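Local coordinates for hydrogenase expression/formation protein (HypB) (Archaeoglobus fulgidus, PDB 2WSM) that is probably a GTP-hydrolysing, metal-binding maturation factor that helps supply nickel to hydrogenase, at residues 44-49 / 191-196; 132-137 / 158-163. All coordinates share one frame; numbering follows the deposited sequence.

Interaction 1: 44-49 / 191-196; sequences TLLIER and IEMDLK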
loop_
_atom_site.group_PDB
_atom_site.type_symbol
_atom_site.label_atom_id
_atom_site.label_comp_id
_atom_site.label_asym_id
_atom_site.label_seq_id
_atom_site.Cartn_x
_atom_site.Cartn_y
_atom_site.Cartn_z
ATOM N N THR A 44 -1.386 -11.481 15.403
ATOM C CA THR A 44 -1.233 -12.888 15.755
ATOM C C THR A 44 -1.821 -13.203 17.126
ATOM O O THR A 44 -2.535 -14.194 17.287
ATOM C CB THR A 44 0.249 -13.311 15.722
ATOM O OG1 THR A 44 0.760 -13.133 14.399
ATOM C CG2 THR A 44 0.417 -14.770 16.129
ATOM N N LEU A 45 -1.516 -12.366 18.115
ATOM C CA LEU A 45 -2.012 -12.589 19.469
ATOM C C LEU A 45 -3.529 -12.493 19.516
ATOM O O LEU A 45 -4.189 -13.306 20.168
ATOM C CB LEU A 45 -1.387 -11.604 20.459
ATOM C CG LEU A 45 -1.841 -11.738 21.919
ATOM C CD1 LEU A 45 -1.587 -13.141 22.433
ATOM C CD2 LEU A 45 -1.145 -10.719 22.809
ATOM N N LEU A 46 -4.085 -11.501 18.825
ATOM C CA LEU A 46 -5.538 -11.374 18.763
ATOM C C LEU A 46 -6.173 -12.638 18.189
ATOM O O LEU A 46 -7.220 -13.085 18.659
ATOM C CB LEU A 46 -5.958 -10.158 17.938
ATOM C CG LEU A 46 -7.473 -9.961 17.816
ATOM C CD1 LEU A 46 -8.103 -9.699 19.182
ATOM C CD2 LEU A 46 -7.799 -8.834 16.853
ATOM N N ILE A 47 -5.530 -13.219 17.179
ATOM C CA ILE A 47 -6.044 -14.432 16.552
ATOM C C ILE A 47 -5.984 -15.627 17.511
ATOM O O ILE A 47 -6.943 -16.388 17.632
ATOM C CB ILE A 47 -5.300 -14.749 15.243
ATOM C CG1 ILE A 47 -5.706 -13.756 14.150
ATOM C CG2 ILE A 47 -5.588 -16.185 14.787
ATOM C CD1 ILE A 47 -4.876 -13.880 12.860
ATOM N N GLU A 48 -4.864 -15.778 18.205
ATOM C CA GLU A 48 -4.736 -16.841 19.196
ATOM C C GLU A 48 -5.779 -16.672 20.292
ATOM O O GLU A 48 -6.559 -17.585 20.560
ATOM C CB GLU A 48 -3.331 -16.847 19.797
ATOM C CG GLU A 48 -2.230 -17.038 18.760
ATOM C CD GLU A 48 -0.868 -16.569 19.242
ATOM O OE1 GLU A 48 -0.824 -15.703 20.142
ATOM O OE2 GLU A 48 0.155 -17.056 18.707
ATOM N N ARG A 49 -5.789 -15.500 20.926
ATOM C CA ARG A 49 -6.742 -15.218 21.995
ATOM C C ARG A 49 -8.172 -15.516 21.548
ATOM O O ARG A 49 -8.970 -16.037 22.314
ATOM C CB ARG A 49 -6.612 -13.769 22.479
ATOM C CG ARG A 49 -5.274 -13.441 23.149
ATOM C CD ARG A 49 -5.140 -14.122 24.517
ATOM N NE ARG A 49 -6.389 -14.041 25.264
ATOM C CZ ARG A 49 -6.706 -13.055 26.094
ATOM N NH1 ARG A 49 -5.849 -12.069 26.306
ATOM N NH2 ARG A 49 -7.877 -13.062 26.719
ATOM N N ILE A 191 -12.759 -0.197 18.268
ATOM C CA ILE A 191 -12.559 -0.805 19.569
ATOM C C ILE A 191 -11.217 -0.389 20.141
ATOM O O ILE A 191 -10.200 -0.455 19.463
ATOM C CB ILE A 191 -12.622 -2.341 19.480
ATOM C CG1 ILE A 191 -14.008 -2.791 19.011
ATOM C CG2 ILE A 191 -12.279 -2.961 20.821
ATOM C CD1 ILE A 191 -14.091 -4.264 18.630
ATOM N N GLU A 192 -11.221 0.056 21.389
ATOM C CA GLU A 192 -9.986 0.340 22.096
ATOM C C GLU A 192 -9.612 -0.906 22.873
ATOM O O GLU A 192 -10.375 -1.372 23.718
ATOM C CB GLU A 192 -10.174 1.516 23.045
ATOM C CG GLU A 192 -10.704 2.771 22.376
ATOM C CD GLU A 192 -11.155 3.795 23.393
ATOM O OE1 GLU A 192 -10.346 4.150 24.282
ATOM O OE2 GLU A 192 -12.325 4.231 23.312
ATOM N N MET A 193 -8.440 -1.457 22.590
ATOM C CA MET A 193 -8.149 -2.800 23.068
ATOM C C MET A 193 -6.825 -2.911 23.793
ATOM O O MET A 193 -5.834 -2.290 23.413
ATOM C CB MET A 193 -8.200 -3.797 21.903
ATOM C CG MET A 193 -7.953 -5.256 22.298
ATOM S SD MET A 193 -7.927 -6.376 20.875
ATOM C CE MET A 193 -9.669 -6.471 20.478
ATOM N N ASP A 194 -6.834 -3.702 24.859
ATOM C CA ASP A 194 -5.609 -4.109 25.529
ATOM C C ASP A 194 -5.806 -5.530 26.037
ATOM O O ASP A 194 -6.493 -5.753 27.031
ATOM C CB ASP A 194 -5.280 -3.175 26.686
ATOM C CG ASP A 194 -3.933 -3.474 27.297
ATOM O OD1 ASP A 194 -3.904 -4.123 28.357
ATOM O OD2 ASP A 194 -2.903 -3.073 26.711
ATOM N N LEU A 195 -5.220 -6.493 25.338
ATOM C CA LEU A 195 -5.441 -7.898 25.666
ATOM C C LEU A 195 -4.985 -8.239 27.090
ATOM O O LEU A 195 -5.637 -9.022 27.785
ATOM C CB LEU A 195 -4.792 -8.814 24.616
ATOM C CG LEU A 195 -5.521 -8.814 23.263
ATOM C CD1 LEU A 195 -4.859 -9.735 22.235
ATOM C CD2 LEU A 195 -6.984 -9.201 23.452
ATOM N N LYS A 196 -3.884 -7.633 27.525
ATOM C CA LYS A 196 -3.379 -7.841 28.880
ATOM C C LYS A 196 -4.468 -7.595 29.921
ATOM O O LYS A 196 -4.722 -8.438 30.782
ATOM C CB LYS A 196 -2.184 -6.928 29.162
ATOM C CG LYS A 196 -0.960 -7.199 28.300
ATOM C CD LYS A 196 0.162 -6.205 28.602
ATOM C CE LYS A 196 -0.257 -4.755 28.319
ATOM N NZ LYS A 196 -0.407 -4.455 26.860
HETATM O O HOH W 1 -7.862 -10.370 27.432
#
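L195 lies across one side of helix 43-54, its CD1 methyl set between L45, L46 and R49. The closest approach is to L45, whose CG stands 3.6 Å from L195 CD1, and the two side chains run past each other in opposite directions. One turn later the same methyl meets the aliphatic stem of R49, CG to CD1 3.8 Å. With CG anti to its backbone N (chi1 180°), L46 sends CD1 beyond the helix surface to M193, and the two side chains cross nearly at right angles. M193 is extended until its last torsion and bends there (chi3 -75°), which brings both SD, 3.7 Å from L46 CD1, and CE against that one methyl. W204 of helix 201-212 packs on L46 and M193 alike.

Bends at chi2 and chi3 turn the R49 guanidinium back along L195, whose CD2 lies over one of its faces. The L195 carbonyl oxygen sits at the edge of the group, in its plane, and accepts a weak bond from NH1 (R49 NH1 to L195 O 3.4 Å). A water bridges the same two groups: it accepts from R49 NH2 at 2.8 Å and donates to L195 O at 2.6 Å. F201 adds a cation-pi contact with R49.

The helix that begins in the probable P-loop is thus joined to the chain leaving strand 189-192 by apolar packing, with polar contacts at one end, where the water bridge probably contributes more to the link between R49 and the L195 carbonyl than the weak direct bond.

Interaction 2: 132-137 / 158-163; sequences YRVVMV and LIVINK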
loop_
_atom_site.group_PDB
_atom_site.type_symbol
_atom_site.label_atom_id
_atom_site.label_comp_id
_atom_site.label_asym_id
_atom_site.label_seq_id
_atom_site.Cartn_x
_atom_site.Cartn_y
_atom_site.Cartn_z
ATOM N N TYR A 132 -15.263 -9.375 5.711
ATOM C CA TYR A 132 -14.994 -8.180 6.506
ATOM C C TYR A 132 -13.516 -7.816 6.566
ATOM O O TYR A 132 -12.644 -8.674 6.498
ATOM C CB TYR A 132 -15.536 -8.344 7.932
ATOM C CG TYR A 132 -17.015 -8.611 7.954
ATOM C CD1 TYR A 132 -17.504 -9.911 7.882
ATOM C CD2 TYR A 132 -17.927 -7.564 8.019
ATOM C CE1 TYR A 132 -18.860 -10.163 7.882
ATOM C CE2 TYR A 132 -19.289 -7.803 8.020
ATOM C CZ TYR A 132 -19.748 -9.107 7.949
ATOM O OH TYR A 132 -21.098 -9.361 7.953
ATOM N N ARG A 133 -13.254 -6.527 6.708
ATOM C CA ARG A 133 -11.900 -6.021 6.819
ATOM C C ARG A 133 -11.691 -5.439 8.211
ATOM O O ARG A 133 -12.473 -4.611 8.678
ATOM C CB ARG A 133 -11.657 -4.941 5.766
ATOM C CG ARG A 133 -11.372 -5.470 4.363
ATOM C CD ARG A 133 -12.271 -4.812 3.313
ATOM N NE ARG A 133 -13.494 -5.600 3.149
ATOM C CZ ARG A 133 -13.773 -6.350 2.085
ATOM N NH1 ARG A 133 -12.934 -6.399 1.056
ATOM N NH2 ARG A 133 -14.905 -7.039 2.043
ATOM N N VAL A 134 -10.636 -5.882 8.875
ATOM C CA VAL A 134 -10.246 -5.286 10.135
ATOM C C VAL A 134 -8.864 -4.660 9.968
ATOM O O VAL A 134 -7.976 -5.230 9.323
ATOM C CB VAL A 134 -10.266 -6.315 11.287
ATOM C CG1 VAL A 134 -9.793 -5.679 12.589
ATOM C CG2 VAL A 134 -11.675 -6.877 11.461
ATOM N N VAL A 135 -8.702 -3.471 10.521
ATOM C CA VAL A 135 -7.419 -2.803 10.497
ATOM C C VAL A 135 -7.003 -2.535 11.930
ATOM O O VAL A 135 -7.705 -1.849 12.666
ATOM C CB VAL A 135 -7.449 -1.476 9.698
ATOM C CG1 VAL A 135 -6.055 -0.867 9.657
ATOM C CG2 VAL A 135 -7.956 -1.706 8.295
ATOM N N MET A 136 -5.867 -3.104 12.315
ATOM C CA MET A 136 -5.356 -3.005 13.668
ATOM C C MET A 136 -4.190 -2.038 13.729
ATOM O O MET A 136 -3.300 -2.078 12.885
ATOM C CB MET A 136 -4.882 -4.379 14.149
ATOM C CG MET A 136 -5.995 -5.408 14.304
ATOM S SD MET A 136 -5.401 -6.974 14.983
ATOM C CE MET A 136 -4.905 -6.472 16.627
ATOM N N VAL A 137 -4.190 -1.176 14.738
ATOM C CA VAL A 137 -3.034 -0.336 15.001
ATOM C C VAL A 137 -2.733 -0.290 16.501
ATOM O O VAL A 137 -3.641 -0.224 17.336
ATOM C CB VAL A 137 -3.223 1.091 14.436
ATOM C CG1 VAL A 137 -4.273 1.858 15.236
ATOM C CG2 VAL A 137 -1.908 1.833 14.430
ATOM N N LEU A 158 -14.045 -2.566 10.741
ATOM C CA LEU A 158 -13.758 -2.456 12.158
ATOM C C LEU A 158 -12.301 -2.047 12.296
ATOM O O LEU A 158 -11.426 -2.581 11.619
ATOM C CB LEU A 158 -14.029 -3.784 12.877
ATOM C CG LEU A 158 -14.061 -3.764 14.411
ATOM C CD1 LEU A 158 -14.810 -4.979 14.971
ATOM C CD2 LEU A 158 -12.665 -3.699 14.990
ATOM N N ILE A 159 -12.056 -1.068 13.151
ATOM C CA ILE A 159 -10.713 -0.568 13.385
ATOM C C ILE A 159 -10.354 -0.831 14.841
ATOM O O ILE A 159 -11.109 -0.464 15.752
ATOM C CB ILE A 159 -10.623 0.938 13.094
ATOM C CG1 ILE A 159 -10.885 1.209 11.606
ATOM C CG2 ILE A 159 -9.280 1.486 13.548
ATOM C CD1 ILE A 159 -10.926 2.689 11.221
ATOM N N VAL A 160 -9.221 -1.488 15.058
ATOM C CA VAL A 160 -8.790 -1.803 16.411
ATOM C C VAL A 160 -7.606 -0.942 16.824
ATOM O O VAL A 160 -6.533 -1.001 16.213
ATOM C CB VAL A 160 -8.403 -3.284 16.566
ATOM C CG1 VAL A 160 -8.006 -3.588 18.018
ATOM C CG2 VAL A 160 -9.546 -4.186 16.120
ATOM N N ILE A 161 -7.812 -0.130 17.854
ATOM C CA ILE A 161 -6.717 0.600 18.471
ATOM C C ILE A 161 -6.231 -0.221 19.666
ATOM O O ILE A 161 -6.990 -0.510 20.583
ATOM C CB ILE A 161 -7.144 2.019 18.881
ATOM C CG1 ILE A 161 -7.748 2.746 17.675
ATOM C CG2 ILE A 161 -5.965 2.795 19.418
ATOM C CD1 ILE A 161 -8.489 4.020 18.030
ATOM N N ASN A 162 -4.955 -0.584 19.633
ATOM C CA ASN A 162 -4.439 -1.709 20.388
ATOM C C ASN A 162 -3.393 -1.312 21.417
ATOM O O ASN A 162 -2.748 -0.267 21.296
ATOM C CB ASN A 162 -3.831 -2.730 19.406
ATOM C CG ASN A 162 -3.616 -4.091 20.036
ATOM O OD1 ASN A 162 -4.290 -4.453 20.993
ATOM N ND2 ASN A 162 -2.675 -4.854 19.497
ATOM N N LYS A 163 -3.225 -2.169 22.421
ATOM C CA LYS A 163 -2.250 -1.953 23.483
ATOM C C LYS A 163 -2.446 -0.585 24.134
ATOM O O LYS A 163 -1.476 0.104 24.454
ATOM C CB LYS A 163 -0.819 -2.093 22.941
ATOM C CG LYS A 163 -0.502 -3.459 22.343
ATOM C CD LYS A 163 0.960 -3.568 21.894
ATOM C CE LYS A 163 1.124 -4.640 20.813
ATOM N NZ LYS A 163 2.527 -5.151 20.667
#
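V135 and V160 are joined through the backbone by the bond from V160 N to V135 O (2.9 Å), one of five that bind strands 132-138 and 158-162 side by side in parallel. The straightest runs from V137 N to V160 O, 2.8 Å long with an angle of 174° at the hydrogen. At the start of the pairing the bond from L158 N to R133 O is weak. At the other end, N162 N reaches V137 O at 2.7 Å, although that bond is bent at the hydrogen.

These are neighbouring strands, the fifth and sixth across the parallel sheet of a P-loop GTPase domain, linked by a right-handed crossover through helices 145-148 and 150-154. V134, M136, L158 and V160 project from one face, where W204 and F207 of helix 201-212 pack on V134 and L158, respectively; V135, V137, I159 and I161 project from the other, where V137, I159 and I161 touch helix 174-184.

M136 can be followed outward from CB. Its CG is anti to the carbonyl carbon (chi1 -66°) and rests 3.9 Å from V160 CB, the two side chains lying side by side and pointing the same way. SD continues the extended chain and packs against L46 CD2. A bend at chi3 (66°) then turns the terminal CE toward N162, ending 4.0 Å from ND2. That amide nitrogen donates to S41 O in the probable P-loop, beside which the methionine tip lies. Farther back on the same face, V134 CG1 meets V160 CG2 at 3.8 Å.

From the N terminus, the chain passes through strand 31-37 and the probable P-loop into helix 43-54, where residues 44-49 open the long loop that interaction 1 closes only at 191-196. Within that loop lies the much shorter one of interaction 2, running from 132-137 through two short helices to 158-163; the two loops nest and do not cross. Interaction 2 joins adjacent strands in the sheet, while interaction 1 ties the helix that starts at the probable P-loop to the chain leaving edge strand 189-192. Backbone pairing of I191 and M193 with I161 connects the two.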